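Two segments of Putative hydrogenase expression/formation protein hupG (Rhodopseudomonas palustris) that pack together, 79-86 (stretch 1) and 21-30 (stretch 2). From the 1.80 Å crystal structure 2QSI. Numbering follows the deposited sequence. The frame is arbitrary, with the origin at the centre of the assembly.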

# COMPACT_ATOMS: atom_id res chain seq x y z
N ARG A 79 -8.64 17.64 3.53
CA ARG A 79 -9.67 16.96 4.30
C ARG A 79 -9.74 15.48 3.94
O ARG A 79 -9.71 14.61 4.81
CB ARG A 79 -11.02 17.64 4.09
CG ARG A 79 -12.10 17.12 5.05
CD ARG A 79 -13.07 18.23 5.48
NE ARG A 79 -12.35 19.32 6.18
CZ ARG A 79 -11.93 20.47 5.64
NH1 ARG A 79 -12.12 20.76 4.35
NH2 ARG A 79 -11.30 21.36 6.41
N GLY A 80 -9.81 15.21 2.65
CA GLY A 80 -9.91 13.83 2.17
C GLY A 80 -8.66 13.00 2.42
O GLY A 80 -8.75 11.83 2.74
N LEU A 81 -7.48 13.61 2.29
CA LEU A 81 -6.27 12.82 2.48
C LEU A 81 -5.95 12.58 3.97
O LEU A 81 -5.37 11.53 4.35
CB LEU A 81 -5.09 13.42 1.68
CG LEU A 81 -5.20 13.30 0.14
CD1 LEU A 81 -3.86 13.70 -0.53
CD2 LEU A 81 -5.73 11.90 -0.40
N MSE A 82 -6.35 13.53 4.82
CA MSE A 82 -6.17 13.37 6.24
C MSE A 82 -7.00 12.17 6.71
O MSE A 82 -6.54 11.35 7.48
CB MSE A 82 -6.59 14.63 7.00
CG MSE A 82 -5.64 15.78 6.84
SE MSE A 82 -6.36 17.38 7.63
CE MSE A 82 -6.07 16.96 9.51
N ALA A 83 -8.23 12.11 6.22
CA ALA A 83 -9.17 11.01 6.48
C ALA A 83 -8.61 9.70 5.97
O ALA A 83 -8.59 8.70 6.67
CB ALA A 83 -10.52 11.32 5.82
N ARG A 84 -8.12 9.70 4.74
CA ARG A 84 -7.60 8.47 4.16
C ARG A 84 -6.38 7.94 4.89
O ARG A 84 -6.26 6.75 5.12
CB ARG A 84 -7.23 8.72 2.73
CG ARG A 84 -6.52 7.57 2.07
CD ARG A 84 -6.33 7.90 0.66
NE ARG A 84 -5.32 7.07 0.05
CZ ARG A 84 -4.96 7.19 -1.22
NH1 ARG A 84 -5.55 8.10 -1.99
NH2 ARG A 84 -4.01 6.44 -1.71
N PHE A 85 -5.45 8.83 5.24
CA PHE A 85 -4.17 8.40 5.74
C PHE A 85 -4.09 8.37 7.26
O PHE A 85 -3.09 7.97 7.79
CB PHE A 85 -3.05 9.24 5.11
CG PHE A 85 -2.85 8.96 3.64
CD1 PHE A 85 -2.39 7.72 3.22
CD2 PHE A 85 -3.09 9.94 2.68
CE1 PHE A 85 -2.21 7.45 1.87
CE2 PHE A 85 -2.92 9.69 1.34
CZ PHE A 85 -2.50 8.43 0.93
N GLY A 86 -5.14 8.78 7.96
CA GLY A 86 -5.19 8.76 9.42
C GLY A 86 -4.52 9.93 10.12
O GLY A 86 -3.89 9.76 11.14
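Stretch 2 21-30: DEATVDDFIA

Stretch 2 approaches the helix of 79-85 through a segment around D21 that continues into the helix that includes 25-30. The two helices run in broadly the same direction, crossing at -42°, but their axes come no closer than 13.9 Å. The gap is bridged by side chains, some of them long, and backbones approach mainly near the start of each stretch, where L81 CA lies 7.2 Å from E22 CA.

At its start, stretch 2 is folded around D21. With chi1 p and chi2 at 26°, D21 OD1 accepts a hydrogen bond from T24 N (2.8 Å) and a weak one from A23 N (2.7 Å). T24, also p, returns the favor: its OG1 accepts from D21 N at 3.2 Å. Short polar side chains suit such a turn because they reach nearby backbone amides.

E22 sets off sideways, but its m, t rotamer with chi3 at -60° brings its carboxylate over G80, OE2 lying 3.6 Å from G80 CA. Glycine fits here: an ideal CB would stand only 2.1 Å from E22 OE2, a clash.

L81, in the m, t rotamer common for helical leucine, points toward stretch 2. Its CD2 meets E22 CG at 3.9 Å and V25 CG1 at 4.0 Å, so even the aliphatic part of the glutamate adds apolar contact. One turn on, F85 (m, chi2 -66°) places CZ 3.5 Å from CD1 of I29, whose CA-to-CB bond points toward stretch 1 and whose m, t chain sets that methyl against the ring.

R84 is t at chi1, chi2 and chi3, a nearly straight arm. Its NH1 donates to D26 OD1 at 2.7 Å in a salt bridge, and NH2 adds a weak hydrogen bond to D26 OD1 at 3.1 Å. D26, starting sideways, uses chi1 m to bring its carboxylate to the guanidinium edge.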

# COMPACT_ATOMS: atom_id res chain seq x y z
N ASP A 21 -2.41 16.35 -5.12
CA ASP A 21 -3.82 16.47 -4.78
C ASP A 21 -4.50 15.12 -4.85
O ASP A 21 -3.86 14.10 -5.09
CB ASP A 21 -4.52 17.53 -5.67
CG ASP A 21 -4.58 17.15 -7.14
OD1 ASP A 21 -4.55 15.95 -7.52
OD2 ASP A 21 -4.68 18.08 -7.97
N GLU A 22 -5.81 15.10 -4.62
CA GLU A 22 -6.57 13.83 -4.66
C GLU A 22 -6.51 13.18 -6.05
O GLU A 22 -6.64 11.98 -6.17
CB GLU A 22 -8.02 14.02 -4.15
CG GLU A 22 -8.13 14.04 -2.62
CD GLU A 22 -9.46 14.58 -2.10
OE1 GLU A 22 -9.79 15.75 -2.39
OE2 GLU A 22 -10.18 13.84 -1.39
N ALA A 23 -6.28 13.98 -7.10
CA ALA A 23 -6.17 13.44 -8.47
C ALA A 23 -4.81 12.82 -8.79
O ALA A 23 -4.73 11.89 -9.59
CB ALA A 23 -6.48 14.54 -9.49
N THR A 24 -3.74 13.34 -8.18
CA THR A 24 -2.37 12.93 -8.50
C THR A 24 -1.63 12.13 -7.42
O THR A 24 -0.58 11.55 -7.71
CB THR A 24 -1.48 14.14 -8.87
OG1 THR A 24 -1.24 14.96 -7.71
CG2 THR A 24 -2.12 14.96 -9.96
N VAL A 25 -2.15 12.08 -6.20
CA VAL A 25 -1.44 11.37 -5.12
C VAL A 25 -1.34 9.84 -5.31
O VAL A 25 -0.29 9.25 -5.03
CB VAL A 25 -2.03 11.70 -3.71
CG1 VAL A 25 -3.45 11.13 -3.57
CG2 VAL A 25 -1.12 11.18 -2.59
N ASP A 26 -2.41 9.19 -5.80
CA ASP A 26 -2.39 7.71 -5.91
C ASP A 26 -1.19 7.23 -6.69
O ASP A 26 -0.43 6.38 -6.21
CB ASP A 26 -3.65 7.15 -6.57
CG ASP A 26 -4.88 7.31 -5.71
OD1 ASP A 26 -4.79 7.48 -4.48
OD2 ASP A 26 -5.97 7.29 -6.26
N ASP A 27 -1.03 7.75 -7.90
CA ASP A 27 0.08 7.33 -8.74
C ASP A 27 1.43 7.79 -8.15
O ASP A 27 2.43 7.07 -8.26
CB ASP A 27 -0.08 7.82 -10.21
CG ASP A 27 -1.35 7.30 -10.89
OD1 ASP A 27 -1.91 6.23 -10.53
OD2 ASP A 27 -1.80 7.97 -11.84
N PHE A 28 1.46 8.96 -7.50
CA PHE A 28 2.71 9.41 -6.86
C PHE A 28 3.24 8.35 -5.89
O PHE A 28 4.41 8.00 -5.91
CB PHE A 28 2.52 10.75 -6.11
CG PHE A 28 3.77 11.25 -5.51
CD1 PHE A 28 4.76 11.80 -6.30
CD2 PHE A 28 4.01 11.11 -4.14
CE1 PHE A 28 5.96 12.22 -5.74
CE2 PHE A 28 5.24 11.53 -3.59
CZ PHE A 28 6.20 12.07 -4.39
N ILE A 29 2.36 7.85 -5.04
CA ILE A 29 2.73 6.93 -4.01
C ILE A 29 3.05 5.60 -4.62
O ILE A 29 4.10 5.01 -4.34
CB ILE A 29 1.60 6.73 -2.96
CG1 ILE A 29 1.33 8.03 -2.26
CG2 ILE A 29 2.01 5.65 -1.93
CD1 ILE A 29 0.26 7.96 -1.19
N ALA A 30 2.15 5.13 -5.45
CA ALA A 30 2.21 3.73 -5.87
C ALA A 30 3.51 3.45 -6.64
O ALA A 30 4.13 2.38 -6.46
CB ALA A 30 0.97 3.37 -6.66
O HOH W 1 -1.97 5.20 -3.82